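Local structure of 401aa long hypothetical glucose-1-phosphate thymidylyltransferase (Sulfolobus tokodaii, 2GGO) at residues L29-P32 with L33-Q37; N219-L223 with D224-F228. The protein is a bifunctional enzyme of UDP-N-acetylglucosamine and UDP-N-acetylgalactosamine synthesis, joining a nucleotidyltransferase domain to a hexapeptide-repeat domain. All blocks are in the same frame, centred on the assembly; numbering follows the deposited sequence.

Contact 1 (L29-P32 with L33-Q37)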
ATOM      1  N   LEU A  29      -0.272  -9.310   2.886  1.00 32.31           N
ATOM      2  CA  LEU A  29      -0.384 -10.757   2.944  1.00 31.89           C
ATOM      3  C   LEU A  29      -1.392 -11.158   1.884  1.00 33.71           C
ATOM      4  O   LEU A  29      -1.332 -10.674   0.751  1.00 34.29           O
ATOM      5  CB  LEU A  29      -0.793 -11.216   4.347  1.00 31.39           C
ATOM      6  CG  LEU A  29       0.139 -10.786   5.477  1.00 30.71           C
ATOM      7  CD1 LEU A  29      -0.325 -11.296   6.834  1.00 23.40           C
ATOM      8  CD2 LEU A  29       1.592 -11.205   5.226  1.00 24.30           C
ATOM      9  N   SER A  30      -2.381 -11.957   2.236  1.00 35.09           N
ATOM     10  CA  SER A  30      -3.258 -12.464   1.212  1.00 35.84           C
ATOM     11  C   SER A  30      -4.413 -11.575   0.746  1.00 35.78           C
ATOM     12  O   SER A  30      -5.139 -11.980  -0.160  1.00 37.02           O
ATOM     13  CB  SER A  30      -3.836 -13.782   1.687  1.00 36.52           C
ATOM     14  OG  SER A  30      -4.887 -13.547   2.609  1.00 41.22           O
ATOM     15  N   LYS A  31      -4.639 -10.393   1.320  1.00 35.11           N
ATOM     16  CA  LYS A  31      -5.834  -9.648   0.892  1.00 34.36           C
ATOM     17  C   LYS A  31      -5.573  -8.199   0.608  1.00 31.26           C
ATOM     18  O   LYS A  31      -4.636  -7.625   1.165  1.00 30.82           O
ATOM     19  CB  LYS A  31      -7.065  -9.899   1.810  1.00 34.95           C
ATOM     20  CG  LYS A  31      -6.976  -9.388   3.221  1.00 38.09           C
ATOM     21  CD  LYS A  31      -7.916 -10.127   4.181  1.00 37.96           C
ATOM     22  CE  LYS A  31      -7.834  -9.460   5.573  1.00 42.73           C
ATOM     23  NZ  LYS A  31      -8.787  -9.945   6.616  1.00 46.44           N
ATOM     24  N   PRO A  32      -6.364  -7.620  -0.306  1.00 29.12           N
ATOM     25  CA  PRO A  32      -6.096  -6.237  -0.680  1.00 27.72           C
ATOM     26  C   PRO A  32      -6.314  -5.254   0.495  1.00 27.11           C
ATOM     27  O   PRO A  32      -7.100  -5.516   1.415  1.00 24.83           O
ATOM     28  CB  PRO A  32      -7.061  -6.009  -1.835  1.00 28.07           C
ATOM     29  CG  PRO A  32      -8.176  -6.910  -1.556  1.00 27.70           C
ATOM     30  CD  PRO A  32      -7.522  -8.164  -1.036  1.00 29.00           C
ATOM     31  N   LEU A  33      -5.587  -4.148   0.463  1.00 27.12           N
ATOM     32  CA  LEU A  33      -5.762  -3.074   1.399  1.00 27.24           C
ATOM     33  C   LEU A  33      -7.254  -2.752   1.664  1.00 28.08           C
ATOM     34  O   LEU A  33      -7.664  -2.639   2.823  1.00 30.76           O
ATOM     35  CB  LEU A  33      -5.055  -1.823   0.876  1.00 26.05           C
ATOM     36  CG  LEU A  33      -5.165  -0.565   1.754  1.00 26.39           C
ATOM     37  CD1 LEU A  33      -4.535  -0.721   3.067  1.00 23.54           C
ATOM     38  CD2 LEU A  33      -4.505   0.562   1.027  1.00 27.32           C
ATOM     39  N   ILE A  34      -8.052  -2.572   0.610  1.00 27.50           N
ATOM     40  CA  ILE A  34      -9.393  -2.051   0.773  1.00 26.82           C
ATOM     41  C   ILE A  34     -10.279  -3.030   1.551  1.00 28.34           C
ATOM     42  O   ILE A  34     -11.252  -2.661   2.202  1.00 28.76           O
ATOM     43  CB  ILE A  34     -10.030  -1.671  -0.574  1.00 26.74           C
ATOM     44  CG1 ILE A  34     -11.245  -0.788  -0.270  1.00 23.39           C
ATOM     45  CG2 ILE A  34     -10.348  -2.985  -1.403  1.00 23.80           C
ATOM     46  CD1 ILE A  34     -11.954  -0.233  -1.413  1.00 21.54           C
ATOM     47  N   GLU A  35      -9.904  -4.290   1.506  1.00 28.88           N
ATOM     48  CA  GLU A  35     -10.595  -5.328   2.231  1.00 29.58           C
ATOM     49  C   GLU A  35     -10.410  -5.255   3.742  1.00 28.98           C
ATOM     50  O   GLU A  35     -11.311  -5.656   4.501  1.00 28.48           O
ATOM     51  CB  GLU A  35     -10.080  -6.627   1.673  1.00 30.62           C
ATOM     52  CG  GLU A  35     -10.588  -7.871   2.284  1.00 36.04           C
ATOM     53  CD  GLU A  35     -10.998  -8.886   1.196  1.00 45.62           C
ATOM     54  OE1 GLU A  35     -11.262  -8.414   0.041  1.00 46.95           O
ATOM     55  OE2 GLU A  35     -11.062 -10.131   1.508  1.00 46.14           O
ATOM     56  N   TYR A  36      -9.220  -4.835   4.178  1.00 28.39           N
ATOM     57  CA  TYR A  36      -8.962  -4.428   5.563  1.00 26.32           C
ATOM     58  C   TYR A  36      -9.775  -3.171   5.959  1.00 25.51           C
ATOM     59  O   TYR A  36     -10.353  -3.136   7.011  1.00 25.76           O
ATOM     60  CB  TYR A  36      -7.468  -4.125   5.812  1.00 27.00           C
ATOM     61  CG  TYR A  36      -6.554  -5.315   5.730  1.00 27.29           C
ATOM     62  CD1 TYR A  36      -5.895  -5.633   4.542  1.00 30.40           C
ATOM     63  CD2 TYR A  36      -6.346  -6.126   6.833  1.00 26.59           C
ATOM     64  CE1 TYR A  36      -5.042  -6.741   4.468  1.00 29.29           C
ATOM     65  CE2 TYR A  36      -5.486  -7.205   6.781  1.00 29.33           C
ATOM     66  CZ  TYR A  36      -4.843  -7.522   5.598  1.00 30.96           C
ATOM     67  OH  TYR A  36      -4.016  -8.628   5.544  1.00 30.07           O
ATOM     68  N   GLN A  37      -9.813  -2.140   5.140  1.00 25.32           N
ATOM     69  CA  GLN A  37     -10.589  -0.978   5.510  1.00 25.88           C
ATOM     70  C   GLN A  37     -12.042  -1.355   5.719  1.00 26.17           C
ATOM     71  O   GLN A  37     -12.614  -1.078   6.756  1.00 27.17           O
ATOM     72  CB  GLN A  37     -10.440   0.098   4.462  1.00 26.15           C
ATOM     73  CG  GLN A  37      -8.995   0.392   4.239  1.00 27.16           C
ATOM     74  CD  GLN A  37      -8.802   1.506   3.266  1.00 32.08           C
ATOM     75  OE1 GLN A  37      -9.516   1.596   2.250  1.00 32.78           O
ATOM     76  NE2 GLN A  37      -7.866   2.397   3.572  1.00 33.45           N
TER

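Contact 2 (N219-L223 with D224-F228)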
ATOM      1  N   ASN A 219       3.527  -5.005   4.828  1.00 25.64           N
ATOM      2  CA  ASN A 219       3.399  -6.453   4.740  1.00 24.65           C
ATOM      3  C   ASN A 219       4.279  -7.028   5.802  1.00 25.18           C
ATOM      4  O   ASN A 219       3.943  -8.059   6.385  1.00 27.17           O
ATOM      5  CB  ASN A 219       3.870  -6.920   3.345  1.00 23.67           C
ATOM      6  CG  ASN A 219       2.764  -7.188   2.418  1.00 18.97           C
ATOM      7  OD1 ASN A 219       2.168  -8.245   2.445  1.00 22.72           O
ATOM      8  ND2 ASN A 219       2.471  -6.240   1.549  1.00 18.79           N
ATOM      9  N   LYS A 220       5.388  -6.341   6.105  1.00 25.13           N
ATOM     10  CA  LYS A 220       6.252  -6.800   7.213  1.00 24.53           C
ATOM     11  C   LYS A 220       5.508  -6.673   8.526  1.00 25.75           C
ATOM     12  O   LYS A 220       5.347  -7.641   9.264  1.00 24.09           O
ATOM     13  CB  LYS A 220       7.534  -5.999   7.264  1.00 24.66           C
ATOM     14  CG  LYS A 220       8.600  -6.421   6.248  1.00 19.16           C
ATOM     15  CD  LYS A 220       9.784  -5.551   6.425  1.00 21.38           C
ATOM     16  CE  LYS A 220      10.598  -6.016   7.649  1.00 20.06           C
ATOM     17  NZ  LYS A 220      11.751  -5.108   7.662  1.00 23.28           N
ATOM     18  N   TRP A 221       4.972  -5.484   8.782  1.00 27.63           N
ATOM     19  CA  TRP A 221       4.106  -5.324   9.968  1.00 29.25           C
ATOM     20  C   TRP A 221       3.030  -6.418  10.111  1.00 28.80           C
ATOM     21  O   TRP A 221       2.910  -7.089  11.136  1.00 30.28           O
ATOM     22  CB  TRP A 221       3.463  -3.947   9.986  1.00 30.95           C
ATOM     23  CG  TRP A 221       2.858  -3.704  11.341  1.00 33.64           C
ATOM     24  CD1 TRP A 221       3.492  -3.193  12.442  1.00 35.59           C
ATOM     25  CD2 TRP A 221       1.522  -4.035  11.759  1.00 34.42           C
ATOM     26  NE1 TRP A 221       2.622  -3.164  13.511  1.00 35.27           N
ATOM     27  CE2 TRP A 221       1.412  -3.681  13.118  1.00 35.05           C
ATOM     28  CE3 TRP A 221       0.404  -4.572  11.109  1.00 33.87           C
ATOM     29  CZ2 TRP A 221       0.213  -3.839  13.834  1.00 34.47           C
ATOM     30  CZ3 TRP A 221      -0.751  -4.743  11.805  1.00 34.72           C
ATOM     31  CH2 TRP A 221      -0.850  -4.384  13.163  1.00 35.02           C
ATOM     32  N   ALA A 222       2.231  -6.594   9.082  1.00 28.01           N
ATOM     33  CA  ALA A 222       1.196  -7.592   9.104  1.00 29.90           C
ATOM     34  C   ALA A 222       1.664  -9.021   9.391  1.00 30.36           C
ATOM     35  O   ALA A 222       0.948  -9.801  10.041  1.00 31.41           O
ATOM     36  CB  ALA A 222       0.391  -7.539   7.768  1.00 29.79           C
ATOM     37  N   LEU A 223       2.819  -9.389   8.827  1.00 30.59           N
ATOM     38  CA  LEU A 223       3.373 -10.718   9.010  1.00 31.25           C
ATOM     39  C   LEU A 223       3.699 -10.865  10.480  1.00 32.70           C
ATOM     40  O   LEU A 223       3.401 -11.898  11.106  1.00 34.79           O
ATOM     41  CB  LEU A 223       4.626 -10.928   8.117  1.00 30.33           C
ATOM     42  CG  LEU A 223       5.247 -12.320   8.233  1.00 27.80           C
ATOM     43  CD1 LEU A 223       4.188 -13.420   8.185  1.00 26.34           C
ATOM     44  CD2 LEU A 223       6.278 -12.487   7.134  1.00 28.12           C
ATOM     45  N   ASP A 224       4.258  -9.809  11.049  1.00 33.69           N
ATOM     46  CA  ASP A 224       4.588  -9.854  12.462  1.00 34.99           C
ATOM     47  C   ASP A 224       3.343  -9.956  13.346  1.00 35.93           C
ATOM     48  O   ASP A 224       3.290 -10.776  14.272  1.00 36.09           O
ATOM     49  CB  ASP A 224       5.397  -8.628  12.840  1.00 34.57           C
ATOM     50  CG  ASP A 224       6.839  -8.726  12.393  1.00 33.96           C
ATOM     51  OD1 ASP A 224       7.364  -9.849  12.249  1.00 30.57           O
ATOM     52  OD2 ASP A 224       7.466  -7.668  12.214  1.00 28.43           O
ATOM     53  N   ASN A 225       2.336  -9.152  13.030  1.00 36.93           N
ATOM     54  CA  ASN A 225       1.280  -8.863  13.981  1.00 37.88           C
ATOM     55  C   ASN A 225      -0.035  -9.544  13.740  1.00 38.89           C
ATOM     56  O   ASN A 225      -0.709  -9.900  14.708  1.00 39.31           O
ATOM     57  CB  ASN A 225       1.085  -7.367  14.079  1.00 38.08           C
ATOM     58  CG  ASN A 225       2.217  -6.690  14.799  1.00 40.39           C
ATOM     59  OD1 ASN A 225       3.202  -6.239  14.192  1.00 41.40           O
ATOM     60  ND2 ASN A 225       2.104  -6.625  16.119  1.00 45.05           N
ATOM     61  N   LEU A 226      -0.421  -9.750  12.480  1.00 38.58           N
ATOM     62  CA  LEU A 226      -1.771 -10.217  12.244  1.00 39.12           C
ATOM     63  C   LEU A 226      -1.947 -11.710  12.075  1.00 40.20           C
ATOM     64  O   LEU A 226      -3.083 -12.166  12.017  1.00 41.18           O
ATOM     65  CB  LEU A 226      -2.429  -9.469  11.080  1.00 38.99           C
ATOM     66  CG  LEU A 226      -2.369  -7.942  11.112  1.00 38.22           C
ATOM     67  CD1 LEU A 226      -2.865  -7.397   9.772  1.00 35.00           C
ATOM     68  CD2 LEU A 226      -3.158  -7.324  12.284  1.00 35.36           C
ATOM     69  N   VAL A 227      -0.859 -12.476  11.992  1.00 41.73           N
ATOM     70  CA  VAL A 227      -0.923 -13.936  11.695  1.00 42.24           C
ATOM     71  C   VAL A 227       0.045 -14.725  12.549  1.00 43.60           C
ATOM     72  O   VAL A 227       0.988 -14.158  13.098  1.00 43.82           O
ATOM     73  CB  VAL A 227      -0.694 -14.316  10.180  1.00 42.47           C
ATOM     74  CG1 VAL A 227      -1.884 -13.923   9.321  1.00 41.40           C
ATOM     75  CG2 VAL A 227       0.640 -13.738   9.604  1.00 41.32           C
ATOM     76  N   PHE A 228      -0.203 -16.030  12.651  1.00 45.08           N
ATOM     77  CA  PHE A 228       0.530 -16.905  13.548  1.00 47.76           C
ATOM     78  C   PHE A 228       0.933 -18.211  12.858  1.00 47.73           C
ATOM     79  O   PHE A 228       0.218 -18.687  11.966  1.00 47.44           O
ATOM     80  CB  PHE A 228      -0.282 -17.153  14.849  1.00 49.76           C
ATOM     81  CG  PHE A 228      -0.630 -15.870  15.593  1.00 54.01           C
ATOM     82  CD1 PHE A 228       0.400 -14.988  16.029  1.00 57.06           C
ATOM     83  CD2 PHE A 228      -1.972 -15.505  15.806  1.00 56.84           C
ATOM     84  CE1 PHE A 228       0.097 -13.773  16.677  1.00 57.29           C
ATOM     85  CE2 PHE A 228      -2.290 -14.294  16.461  1.00 57.54           C
ATOM     86  CZ  PHE A 228      -1.246 -13.429  16.904  1.00 56.67           C
TER

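Contact 1 (L29-P32 with L33-Q37)
Lys31 and Pro32 meet Glu35 and Tyr36 where strand 31-32, the second arm of a small hairpin in the nucleotidyltransferase domain, runs directly into helix 33-43. The turn shows how a helix can fold its first side chains back over the strand that feeds it. The carbonyl O of Pro32 receives the N of Glu35 at 3.1 Å, a weak bond bent to 133° at the hydrogen. Beside it, the pyrrolidine CG of Pro32 lies 3.8 Å from CB of Glu35.

Lys31 spans a face of the Tyr36 ring. Its CG sits between the backbone N and carbonyl carbon (chi1 67°) and the rest of the chain is extended, which draws CE to 3.7 Å from the ring centroid in a CH-pi contact. NZ follows as an off-centre cation-pi partner, 4.8 Å from the same centroid, while forming a salt bridge with Glu39. Glu35 crosses the lysine at about a right angle, its CG 4.0 Å from CD of Lys31.

The Tyr36 hydroxyl hydrogen-bonds O of Ile28 on strand 27-28. A leucine in place of Tyr36 would probably leave the carbonyl of Ile28 without its hydroxyl mate and the lysine chain without a ring to lie on.

Around this turn, Phe101 meets the Tyr36 ring edge-to-face, Pro32 leans on Phe25, and Leu29 reaches Tyr264 on strand 263-265 of the hexapeptide-repeat domain.

Contact 2 (N219-L223 with D224-F228)
Lys220 and Asp224 are joined by a nearly straight helical bond in this final stretch of helix 212-225: N of Asp224 reaches O of Lys220 at 3.0 Å with an angle of 162° at the hydrogen. One residue on, N of Asn225 binds O of Trp221 at 2.9 Å. The carbonyl of Ala222 then serves two donors, N of Leu226 at 2.8 Å and, weakly, N of Asn225, so the i to i+4 pattern extends as far as Leu226. Past these bonds, NZ of Lys244 gathers the carbonyl oxygens of Leu223, Asp224 and Val227, and its positive charge probably offsets the partial negative charge of the helix end.

Two side-chain clusters flank this core. In one, CB of Asn225 stands over a face of the Trp221 six-membered ring, 3.6 Å from its centroid, a CH-pi contact; beyond CB the amide stacks over the indole, the two planes 14° apart. The indole is brought down along the helix by a CG anti to the backbone N (chi1 -167°), and its CZ3 comes 3.6 Å from CD2 of Leu226. The leucine is a fork: its other methyl, CD1, is 3.8 Å from CB of Ala222. In the second cluster CG2 of Val227 packs obliquely against CD1 of Leu223, also at 3.8 Å.

Both clusters have company, for Trp221 stacks with Tyr205, and Leu223 and Val227 share Ile246 on strand 245-247. Side-chain pairs four or five residues apart, here Trp221 with Asn225 and Leu226, and Leu223 with Val227, pack along the end of this helix, where the chain passes from the nucleotidyltransferase domain into the parallel strands of the hexapeptide-repeat domain, a left-handed beta helix in this family.

In the fold
Contacts 1 and 2 show two ends of helices meeting each other: 29-37 opens helix 33-43, whereas 219-228 closes helix 212-225. They touch directly. N of Leu29 probably hydrogen-bonds OD1 of Asn219 at 2.7 Å, CD1 of Leu29 packs on CG2 of Val227, and the Tyr36 ring approaches Leu226. Contact 1 lies nearer the centre of the chain and has the larger share of buried residues; contact 2 includes the exposed Asn225. Their chemistry differs accordingly: a lysine laid over a tyrosine with one weak backbone bond in the first, regular helical bonds beside an indole and aliphatic groups in the second. Contact 1 reaches the hexapeptide-repeat strands through its Leu29-Ser30 end, contact 2 through Leu223 and Val227.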